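Local coordinates for intramolecular trans-sialidase (Macrobdella decora, PDB 3SLI), which cleaves sialic acid from sialoglycoconjugates by intramolecular trans-sialidation, releasing 2,7-anhydro-Neu5Ac rather than free sialic acid, at residues 350-355 and 418-423; 376-381 and 410-415; 63-68 and 158-163. All blocks are in the same frame, centred on the assembly; numbering follows the deposited sequence.

How the interactions relate
Interactions 1 and 2 are neighbours and interaction 3 is remote: the centres of 1 and 2 lie about 10 Å apart, whereas interaction 3 is centred about 67 Å from the first and about 64 Å from the second, on the opposite side of the chain's centre. Along the sequence, 376-381 with 410-415 is nested inside the loop that 350-355 and 418-423 close. The two touch directly, with Ala422 N 3.0 Å from Ile413 O in a probable hydrogen bond, and both reach the same antiparallel sheet, which includes strands 352-354, 379-381 and 420-422. Interaction 3 belongs to the N-terminal, concanavalin-like sialidase domain.

Interaction 1: 350-355 and 418-423; sequences YDYTIR and SVFKAF
Tyr350 and Tyr352 face Phe423 and Phe420 across two backbones too far apart to pair directly: the nearest CA atoms are 7.6 Å apart for Tyr350 and Phe423 and 8.8 Å for Tyr352 and Phe420. Strand 335-342 lies between strands 352-354 and 420-422 and pairs antiparallel with both, in the sheet that also holds strands 359-362 and 367-373, so this contact is made by side chains reaching across the separating strand. Two T-shaped aromatic pairs result. In one, the edge of Phe420 meets a face of Tyr352, with CE1 of Phe420 3.6 Å from CG of Tyr352 and the planes at 74°. In the other, Phe423 turns its CD1 edge onto Tyr350, 3.8 Å from CZ, with the planes at 79°. Phe423 CG is anti to the backbone N (chi1 -174°), setting the ring beside its own carbonyl carbon with the CD1 edge turned to the Tyr350 face. Lys421 O sits at the edge of the Tyr350 ring, 3.6 Å from CE2. Phe420 makes further edge-to-face pairs with Trp342 and Phe371, and Phe423 a cation-pi contact with Lys339. Both tyrosines thus present a face to an aromatic C-H edge, consistent with weak electrostatic attraction supplementing apolar packing.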
loop_
_atom_site.group_PDB
_atom_site.type_symbol
_atom_site.label_atom_id
_atom_site.label_comp_id
_atom_site.label_asym_id
_atom_site.label_seq_id
_atom_site.Cartn_x
_atom_site.Cartn_y
_atom_site.Cartn_z
ATOM N N TYR A 350 19.992 23.090 -20.070
ATOM C CA TYR A 350 19.370 23.713 -18.904
ATOM C C TYR A 350 20.123 25.006 -18.624
ATOM O O TYR A 350 20.961 25.072 -17.724
ATOM C CB TYR A 350 19.403 22.756 -17.698
ATOM C CG TYR A 350 18.561 21.515 -17.922
ATOM C CD1 TYR A 350 19.032 20.464 -18.710
ATOM C CD2 TYR A 350 17.253 21.440 -17.439
ATOM C CE1 TYR A 350 18.218 19.373 -19.024
ATOM C CE2 TYR A 350 16.430 20.350 -17.748
ATOM C CZ TYR A 350 16.919 19.324 -18.545
ATOM O OH TYR A 350 16.109 18.263 -18.879
ATOM N N ASP A 351 19.811 26.028 -19.420
ATOM C CA ASP A 351 20.468 27.333 -19.339
ATOM C C ASP A 351 19.752 28.396 -18.510
ATOM O O ASP A 351 20.116 29.575 -18.569
ATOM C CB ASP A 351 20.716 27.875 -20.757
ATOM C CG ASP A 351 21.532 26.921 -21.620
ATOM O OD1 ASP A 351 22.588 26.447 -21.152
ATOM O OD2 ASP A 351 21.118 26.643 -22.766
ATOM N N TYR A 352 18.746 27.996 -17.739
ATOM C CA TYR A 352 17.998 28.941 -16.913
ATOM C C TYR A 352 17.918 28.434 -15.484
ATOM O O TYR A 352 18.154 27.252 -15.233
ATOM C CB TYR A 352 16.574 29.134 -17.461
ATOM C CG TYR A 352 16.512 29.626 -18.894
ATOM C CD1 TYR A 352 16.718 28.746 -19.960
ATOM C CD2 TYR A 352 16.247 30.966 -19.188
ATOM C CE1 TYR A 352 16.670 29.185 -21.280
ATOM C CE2 TYR A 352 16.193 31.417 -20.511
ATOM C CZ TYR A 352 16.405 30.515 -21.551
ATOM O OH TYR A 352 16.355 30.926 -22.863
ATOM N N THR A 353 17.603 29.331 -14.553
ATOM C CA THR A 353 17.461 28.980 -13.142
ATOM C C THR A 353 16.324 29.772 -12.499
ATOM O O THR A 353 15.941 30.839 -12.987
ATOM C CB THR A 353 18.757 29.254 -12.309
ATOM O OG1 THR A 353 19.236 30.585 -12.559
ATOM C CG2 THR A 353 19.837 28.229 -12.614
ATOM N N ILE A 354 15.760 29.222 -11.431
ATOM C CA ILE A 354 14.697 29.886 -10.694
ATOM C C ILE A 354 15.408 30.513 -9.501
ATOM O O ILE A 354 15.964 29.802 -8.656
ATOM C CB ILE A 354 13.632 28.876 -10.198
ATOM C CG1 ILE A 354 12.983 28.177 -11.394
ATOM C CG2 ILE A 354 12.584 29.585 -9.346
ATOM C CD1 ILE A 354 12.043 27.053 -11.013
ATOM N N ARG A 355 15.439 31.841 -9.455
ATOM C CA ARG A 355 16.112 32.530 -8.362
ATOM C C ARG A 355 15.143 33.154 -7.361
ATOM O O ARG A 355 13.993 32.723 -7.255
ATOM C CB ARG A 355 17.102 33.557 -8.918
ATOM C CG ARG A 355 18.077 32.939 -9.921
ATOM C CD ARG A 355 19.286 33.810 -10.180
ATOM N NE ARG A 355 20.068 33.312 -11.311
ATOM C CZ ARG A 355 21.119 33.941 -11.832
ATOM N NH1 ARG A 355 21.532 35.095 -11.323
ATOM N NH2 ARG A 355 21.725 33.442 -12.899
ATOM N N SER A 418 5.134 21.765 -20.363
ATOM C CA SER A 418 5.498 23.085 -19.875
ATOM C C SER A 418 6.533 23.708 -20.811
ATOM O O SER A 418 7.307 22.998 -21.456
ATOM C CB SER A 418 6.071 22.995 -18.463
ATOM O OG SER A 418 6.345 24.288 -17.946
ATOM N N VAL A 419 6.538 25.036 -20.884
ATOM C CA VAL A 419 7.489 25.749 -21.728
ATOM C C VAL A 419 8.877 25.759 -21.090
ATOM O O VAL A 419 9.877 25.920 -21.791
ATOM C CB VAL A 419 7.025 27.198 -22.035
ATOM C CG1 VAL A 419 5.739 27.169 -22.845
ATOM C CG2 VAL A 419 6.838 27.998 -20.748
ATOM N N PHE A 420 8.919 25.609 -19.768
ATOM C CA PHE A 420 10.159 25.561 -18.985
ATOM C C PHE A 420 10.088 24.263 -18.190
ATOM O O PHE A 420 9.238 24.126 -17.301
ATOM C CB PHE A 420 10.243 26.737 -18.012
ATOM C CG PHE A 420 10.939 27.944 -18.568
ATOM C CD1 PHE A 420 12.299 27.908 -18.847
ATOM C CD2 PHE A 420 10.242 29.130 -18.776
ATOM C CE1 PHE A 420 12.958 29.034 -19.320
ATOM C CE2 PHE A 420 10.892 30.264 -19.250
ATOM C CZ PHE A 420 12.255 30.216 -19.522
ATOM N N LYS A 421 10.976 23.325 -18.509
ATOM C CA LYS A 421 10.987 22.017 -17.861
ATOM C C LYS A 421 12.128 21.767 -16.880
ATOM O O LYS A 421 13.292 22.065 -17.167
ATOM C CB LYS A 421 10.970 20.924 -18.929
ATOM C CG LYS A 421 9.821 21.082 -19.916
ATOM C CD LYS A 421 9.782 19.975 -20.950
ATOM C CE LYS A 421 9.364 18.644 -20.343
ATOM N NZ LYS A 421 9.292 17.593 -21.398
ATOM N N ALA A 422 11.779 21.215 -15.720
ATOM C CA ALA A 422 12.757 20.899 -14.681
ATOM C C ALA A 422 13.602 19.697 -15.092
ATOM O O ALA A 422 13.213 18.917 -15.965
ATOM C CB ALA A 422 12.056 20.626 -13.352
ATOM N N PHE A 423 14.772 19.571 -14.479
ATOM C CA PHE A 423 15.681 18.470 -14.771
ATOM C C PHE A 423 14.978 17.181 -14.336
ATOM O O PHE A 423 14.439 17.103 -13.227
ATOM C CB PHE A 423 17.010 18.667 -14.022
ATOM C CG PHE A 423 18.073 17.658 -14.383
ATOM C CD1 PHE A 423 18.639 17.646 -15.660
ATOM C CD2 PHE A 423 18.496 16.715 -13.450
ATOM C CE1 PHE A 423 19.608 16.705 -16.000
ATOM C CE2 PHE A 423 19.467 15.766 -13.778
ATOM C CZ PHE A 423 20.024 15.760 -15.057
#

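Interaction 2: 376-381 and 410-415; sequences EYNLYQ and NMNIFY
Leu379 and Ile413 form the apolar centre, Leu379 CD2 pressing on Ile413 CG2 at 3.4 Å, closer than two methyl groups normally settle. Around them a single beta bridge joins Asn378 to Asn412, and an Asx turn and a type I turn (Asn412 to Tyr415) shape the connection between strands 407-410 and 420-422 of one antiparallel sheet. Ile413 divides its branches: with CG1 between the backbone N and the carbonyl carbon (chi1 62°), CD1 reaches CD1 of Tyr377 while CG2 faces the leucine. Leu379 also approaches Met411, and Val373 of strand 367-373 touches both Leu379 and Ile413.

Two backbone bonds frame this core and flank the Asn378-Asn412 bridge. Leu379 N donates to Met411 O at 2.7 Å, and Ile413 N to Tyr377 O at 3.1 Å.

Toward the polar edge, the Asn412 amide works in two directions. Its OD1 accepts from Phe414 N (2.9 Å) in the carbonyl plane, on a lone pair, which closes the Asx turn. Its ND2 donates to Asn378 OD1 at 3.2 Å from above the plane of the Asn378 carbonyl, the two amides standing 84° apart. Asn410 CB packs against the Asn378 amide. A water completes the edge, donating to Asn378 OD1 and to Asn410 O and lying 2.6 Å from Tyr415 OH.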
loop_
_atom_site.group_PDB
_atom_site.type_symbol
_atom_site.label_atom_id
_atom_site.label_comp_id
_atom_site.label_asym_id
_atom_site.label_seq_id
_atom_site.Cartn_x
_atom_site.Cartn_y
_atom_site.Cartn_z
ATOM N N GLU A 376 3.881 27.477 -5.811
ATOM C CA GLU A 376 3.406 26.165 -6.247
ATOM C C GLU A 376 4.133 25.700 -7.511
ATOM O O GLU A 376 3.824 24.645 -8.062
ATOM C CB GLU A 376 1.898 26.221 -6.517
ATOM C CG GLU A 376 1.058 26.453 -5.272
ATOM C CD GLU A 376 1.308 25.405 -4.199
ATOM O OE1 GLU A 376 1.268 24.198 -4.525
ATOM O OE2 GLU A 376 1.559 25.784 -3.033
ATOM N N TYR A 377 5.078 26.516 -7.979
ATOM C CA TYR A 377 5.871 26.235 -9.181
ATOM C C TYR A 377 5.130 26.256 -10.528
ATOM O O TYR A 377 5.543 25.619 -11.505
ATOM C CB TYR A 377 6.720 24.965 -8.999
ATOM C CG TYR A 377 7.846 25.167 -8.003
ATOM C CD1 TYR A 377 9.074 25.695 -8.406
ATOM C CD2 TYR A 377 7.659 24.895 -6.649
ATOM C CE1 TYR A 377 10.084 25.953 -7.481
ATOM C CE2 TYR A 377 8.663 25.146 -5.714
ATOM C CZ TYR A 377 9.872 25.674 -6.137
ATOM O OH TYR A 377 10.859 25.915 -5.208
ATOM N N ASN A 378 4.050 27.031 -10.570
ATOM C CA ASN A 378 3.264 27.218 -11.781
ATOM C C ASN A 378 3.864 28.444 -12.479
ATOM O O ASN A 378 4.271 29.394 -11.805
ATOM C CB ASN A 378 1.792 27.459 -11.429
ATOM C CG ASN A 378 1.101 26.202 -10.931
ATOM O OD1 ASN A 378 1.401 25.096 -11.378
ATOM N ND2 ASN A 378 0.185 26.363 -9.997
ATOM N N LEU A 379 3.955 28.394 -13.807
ATOM C CA LEU A 379 4.532 29.468 -14.615
ATOM C C LEU A 379 3.637 30.670 -14.895
ATOM O O LEU A 379 2.418 30.548 -15.040
ATOM C CB LEU A 379 5.019 28.936 -15.970
ATOM C CG LEU A 379 6.354 28.219 -16.164
ATOM C CD1 LEU A 379 7.470 29.003 -15.489
ATOM C CD2 LEU A 379 6.270 26.812 -15.626
ATOM N N TYR A 380 4.287 31.820 -15.043
ATOM C CA TYR A 380 3.639 33.088 -15.352
ATOM C C TYR A 380 4.521 33.790 -16.371
ATOM O O TYR A 380 5.748 33.686 -16.315
ATOM C CB TYR A 380 3.563 33.999 -14.123
ATOM C CG TYR A 380 2.664 33.533 -13.006
ATOM C CD1 TYR A 380 3.007 32.438 -12.220
ATOM C CD2 TYR A 380 1.489 34.217 -12.704
ATOM C CE1 TYR A 380 2.210 32.038 -11.166
ATOM C CE2 TYR A 380 0.685 33.825 -11.646
ATOM C CZ TYR A 380 1.050 32.733 -10.881
ATOM O OH TYR A 380 0.265 32.339 -9.821
ATOM N N GLN A 381 3.894 34.479 -17.315
ATOM C CA GLN A 381 4.617 35.247 -18.316
ATOM C C GLN A 381 4.070 36.651 -18.122
ATOM O O GLN A 381 2.909 36.924 -18.428
ATOM C CB GLN A 381 4.320 34.738 -19.727
ATOM C CG GLN A 381 5.161 35.393 -20.817
ATOM C CD GLN A 381 4.992 34.728 -22.179
ATOM O OE1 GLN A 381 4.114 33.888 -22.377
ATOM N NE2 GLN A 381 5.846 35.097 -23.122
ATOM N N ASN A 410 -3.052 25.067 -14.620
ATOM C CA ASN A 410 -1.876 25.918 -14.588
ATOM C C ASN A 410 -0.635 25.137 -15.003
ATOM O O ASN A 410 -0.420 24.004 -14.563
ATOM C CB ASN A 410 -1.686 26.525 -13.201
ATOM C CG ASN A 410 -2.737 27.570 -12.870
ATOM O OD1 ASN A 410 -3.132 27.718 -11.715
ATOM N ND2 ASN A 410 -3.168 28.323 -13.872
ATOM N N MET A 411 0.150 25.739 -15.890
ATOM C CA MET A 411 1.383 25.139 -16.388
ATOM C C MET A 411 2.412 25.118 -15.262
ATOM O O MET A 411 2.782 26.163 -14.740
ATOM C CB MET A 411 1.917 25.961 -17.555
ATOM C CG MET A 411 3.143 25.381 -18.206
ATOM S SD MET A 411 3.671 26.397 -19.574
ATOM C CE MET A 411 2.525 25.867 -20.874
ATOM N N ASN A 412 2.870 23.926 -14.900
ATOM C CA ASN A 412 3.839 23.749 -13.825
ATOM C C ASN A 412 5.167 23.258 -14.415
ATOM O O ASN A 412 5.171 22.518 -15.406
ATOM C CB ASN A 412 3.275 22.739 -12.824
ATOM C CG ASN A 412 4.142 22.569 -11.608
ATOM O OD1 ASN A 412 5.181 21.913 -11.665
ATOM N ND2 ASN A 412 3.715 23.138 -10.492
ATOM N N ILE A 413 6.286 23.647 -13.798
ATOM C CA ILE A 413 7.619 23.252 -14.285
ATOM C C ILE A 413 7.894 21.744 -14.337
ATOM O O ILE A 413 8.856 21.311 -14.979
ATOM C CB ILE A 413 8.773 23.937 -13.496
ATOM C CG1 ILE A 413 8.728 23.538 -12.018
ATOM C CG2 ILE A 413 8.708 25.450 -13.666
ATOM C CD1 ILE A 413 9.971 23.926 -11.235
ATOM N N PHE A 414 7.069 20.948 -13.659
ATOM C CA PHE A 414 7.246 19.497 -13.655
ATOM C C PHE A 414 6.341 18.773 -14.654
ATOM O O PHE A 414 6.348 17.542 -14.722
ATOM C CB PHE A 414 7.033 18.945 -12.245
ATOM C CG PHE A 414 7.986 19.508 -11.229
ATOM C CD1 PHE A 414 9.327 19.135 -11.232
ATOM C CD2 PHE A 414 7.550 20.424 -10.275
ATOM C CE1 PHE A 414 10.221 19.664 -10.299
ATOM C CE2 PHE A 414 8.442 20.958 -9.334
ATOM C CZ PHE A 414 9.779 20.575 -9.350
ATOM N N TYR A 415 5.594 19.538 -15.448
ATOM C CA TYR A 415 4.668 18.980 -16.441
ATOM C C TYR A 415 5.356 18.770 -17.789
ATOM O O TYR A 415 6.175 19.595 -18.207
ATOM C CB TYR A 415 3.459 19.909 -16.616
ATOM C CG TYR A 415 2.568 20.042 -15.393
ATOM C CD1 TYR A 415 2.821 19.312 -14.224
ATOM C CD2 TYR A 415 1.456 20.882 -15.414
ATOM C CE1 TYR A 415 1.984 19.422 -13.106
ATOM C CE2 TYR A 415 0.612 20.999 -14.304
ATOM C CZ TYR A 415 0.880 20.268 -13.156
ATOM O OH TYR A 415 0.040 20.376 -12.072
HETATM O O HOH W 1 -0.827 22.850 -12.058
#

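Interaction 3: 63-68 and 158-163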
loop_
_atom_site.group_PDB
_atom_site.type_symbol
_atom_site.label_atom_id
_atom_site.label_comp_id
_atom_site.label_asym_id
_atom_site.label_seq_id
_atom_site.Cartn_x
_atom_site.Cartn_y
_atom_site.Cartn_z
ATOM N N GLY A 63 -12.627 -39.990 -15.104
ATOM C CA GLY A 63 -12.462 -39.287 -16.359
ATOM C C GLY A 63 -13.227 -37.987 -16.448
ATOM O O GLY A 63 -13.059 -37.237 -17.411
ATOM N N ASN A 64 -14.026 -37.679 -15.433
ATOM C CA ASN A 64 -14.814 -36.451 -15.458
ATOM C C ASN A 64 -14.392 -35.422 -14.413
ATOM O O ASN A 64 -15.175 -34.558 -14.030
ATOM C CB ASN A 64 -16.297 -36.794 -15.328
ATOM C CG ASN A 64 -16.784 -37.644 -16.479
ATOM O OD1 ASN A 64 -17.329 -38.736 -16.284
ATOM N ND2 ASN A 64 -16.531 -37.184 -17.686
ATOM N N GLN A 65 -13.110 -35.457 -14.058
ATOM C CA GLN A 65 -12.531 -34.562 -13.056
ATOM C C GLN A 65 -12.525 -33.078 -13.429
ATOM O O GLN A 65 -12.245 -32.228 -12.576
ATOM C CB GLN A 65 -11.110 -35.015 -12.677
ATOM C CG GLN A 65 -10.088 -34.976 -13.821
ATOM C CD GLN A 65 -9.960 -36.289 -14.596
ATOM O OE1 GLN A 65 -8.998 -36.479 -15.332
ATOM N NE2 GLN A 65 -10.911 -37.200 -14.422
ATOM N N ASP A 66 -12.773 -32.762 -14.697
ATOM C CA ASP A 66 -12.822 -31.364 -15.140
ATOM C C ASP A 66 -14.265 -30.895 -15.397
ATOM O O ASP A 66 -14.501 -29.910 -16.101
ATOM C CB ASP A 66 -11.961 -31.145 -16.396
ATOM C CG ASP A 66 -10.464 -31.267 -16.117
ATOM O OD1 ASP A 66 -10.060 -31.318 -14.933
ATOM O OD2 ASP A 66 -9.686 -31.304 -17.094
ATOM N N ARG A 67 -15.222 -31.608 -14.817
ATOM C CA ARG A 67 -16.631 -31.271 -14.964
ATOM C C ARG A 67 -17.206 -30.926 -13.590
ATOM O O ARG A 67 -17.642 -31.814 -12.845
ATOM C CB ARG A 67 -17.397 -32.443 -15.578
ATOM C CG ARG A 67 -16.906 -32.851 -16.955
ATOM C CD ARG A 67 -17.736 -34.002 -17.506
ATOM N NE ARG A 67 -17.136 -34.584 -18.704
ATOM C CZ ARG A 67 -17.244 -34.078 -19.929
ATOM N NH1 ARG A 67 -17.934 -32.966 -20.154
ATOM N NH2 ARG A 67 -16.638 -34.687 -20.938
ATOM N N HIS A 68 -17.187 -29.640 -13.251
ATOM C CA HIS A 68 -17.698 -29.195 -11.963
ATOM C C HIS A 68 -17.715 -27.681 -11.841
ATOM O O HIS A 68 -17.111 -26.971 -12.645
ATOM C CB HIS A 68 -16.833 -29.766 -10.820
ATOM C CG HIS A 68 -15.372 -29.417 -10.922
ATOM N ND1 HIS A 68 -14.401 -30.353 -11.203
ATOM C CD2 HIS A 68 -14.722 -28.235 -10.779
ATOM C CE1 HIS A 68 -13.217 -29.768 -11.230
ATOM N NE2 HIS A 68 -13.383 -28.481 -10.976
ATOM N N THR A 158 -14.391 -30.638 -3.629
ATOM C CA THR A 158 -14.913 -30.876 -4.972
ATOM C C THR A 158 -14.617 -32.332 -5.301
ATOM O O THR A 158 -13.466 -32.761 -5.223
ATOM C CB THR A 158 -14.234 -29.970 -6.013
ATOM O OG1 THR A 158 -14.644 -28.611 -5.801
ATOM C CG2 THR A 158 -14.607 -30.398 -7.435
ATOM N N LYS A 159 -15.656 -33.107 -5.605
ATOM C CA LYS A 159 -15.463 -34.517 -5.916
ATOM C C LYS A 159 -14.892 -34.704 -7.317
ATOM O O LYS A 159 -15.480 -34.255 -8.314
ATOM C CB LYS A 159 -16.769 -35.298 -5.729
ATOM C CG LYS A 159 -17.209 -35.362 -4.274
ATOM C CD LYS A 159 -18.429 -36.243 -4.067
ATOM C CE LYS A 159 -18.761 -36.337 -2.588
ATOM N NZ LYS A 159 -19.899 -37.256 -2.307
ATOM N N ARG A 160 -13.703 -35.301 -7.374
ATOM C CA ARG A 160 -13.005 -35.556 -8.635
ATOM C C ARG A 160 -12.575 -37.017 -8.636
ATOM O O ARG A 160 -11.809 -37.449 -7.776
ATOM C CB ARG A 160 -11.788 -34.640 -8.770
ATOM C CG ARG A 160 -12.119 -33.165 -8.603
ATOM C CD ARG A 160 -10.910 -32.283 -8.865
ATOM N NE ARG A 160 -10.674 -32.090 -10.293
ATOM C CZ ARG A 160 -9.616 -31.466 -10.795
ATOM N NH1 ARG A 160 -8.685 -30.980 -9.979
ATOM N NH2 ARG A 160 -9.493 -31.315 -12.108
ATOM N N GLN A 161 -13.138 -37.787 -9.564
ATOM C CA GLN A 161 -12.862 -39.217 -9.680
ATOM C C GLN A 161 -12.966 -39.930 -8.331
ATOM O O GLN A 161 -12.071 -40.690 -7.937
ATOM C CB GLN A 161 -11.505 -39.473 -10.340
ATOM C CG GLN A 161 -11.382 -38.841 -11.709
ATOM C CD GLN A 161 -10.215 -39.391 -12.506
ATOM O OE1 GLN A 161 -10.384 -40.302 -13.322
ATOM N NE2 GLN A 161 -9.031 -38.830 -12.295
ATOM N N GLY A 162 -14.069 -39.660 -7.632
ATOM C CA GLY A 162 -14.337 -40.279 -6.344
ATOM C C GLY A 162 -13.515 -39.820 -5.155
ATOM O O GLY A 162 -13.605 -40.422 -4.081
ATOM N N LYS A 163 -12.735 -38.756 -5.330
ATOM C CA LYS A 163 -11.888 -38.224 -4.263
ATOM C C LYS A 163 -12.298 -36.802 -3.915
ATOM O O LYS A 163 -12.816 -36.068 -4.763
ATOM C CB LYS A 163 -10.420 -38.175 -4.717
ATOM C CG LYS A 163 -9.823 -39.495 -5.135
ATOM C CD LYS A 163 -9.626 -40.400 -3.945
ATOM C CE LYS A 163 -8.961 -41.706 -4.355
ATOM N NZ LYS A 163 -8.708 -42.572 -3.168
HETATM O O HOH W 2 -15.172 -33.115 -11.116
#
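Gln65 O is gripped side-on by two nitrogens of Arg160, NE at 2.8 Å and NH2 at 2.9 Å, and lies close to the guanidinium plane. The fork meets the carbonyl unevenly: NE is tilted 20° from its plane, whereas NH2 stands well above it. A bend at chi3 (80°) in an otherwise extended Arg160 chain brings the guanidinium to this oxygen. NH2 also reaches Asp66 OD1 at 2.9 Å, a salt bridge whose hydrogen bond is weak, so one arginine spans consecutive residues of the type I turn from Asn64 to Arg67. Arg84 also approaches Asp66 in a long, weak ion pair, so two arginines converge on one carboxylate.

This turn leads into strand 67-74, a member of the six-stranded antiparallel sheet of the concanavalin-like domain. The opposing segment is a hairpin: strands 158-160 and 163-165 are joined by a type I' turn from Arg160 to Lys163. Next to the arginine, Thr158 CG2 sits over one face of the His68 imidazole, a CH-pi contact 3.8 Å from the centroid. A water in the plane of the ring links His68 ND1 (2.9 Å) to Lys159 O (3.0 Å).

At the hairpin tip, Gln161 OE1 accepts from Gly63 N at 2.9 Å, the donor above the carbonyl plane. The amides of Gln161 and Gln65 lie side by side without a hydrogen bond between them, their planes 25° apart.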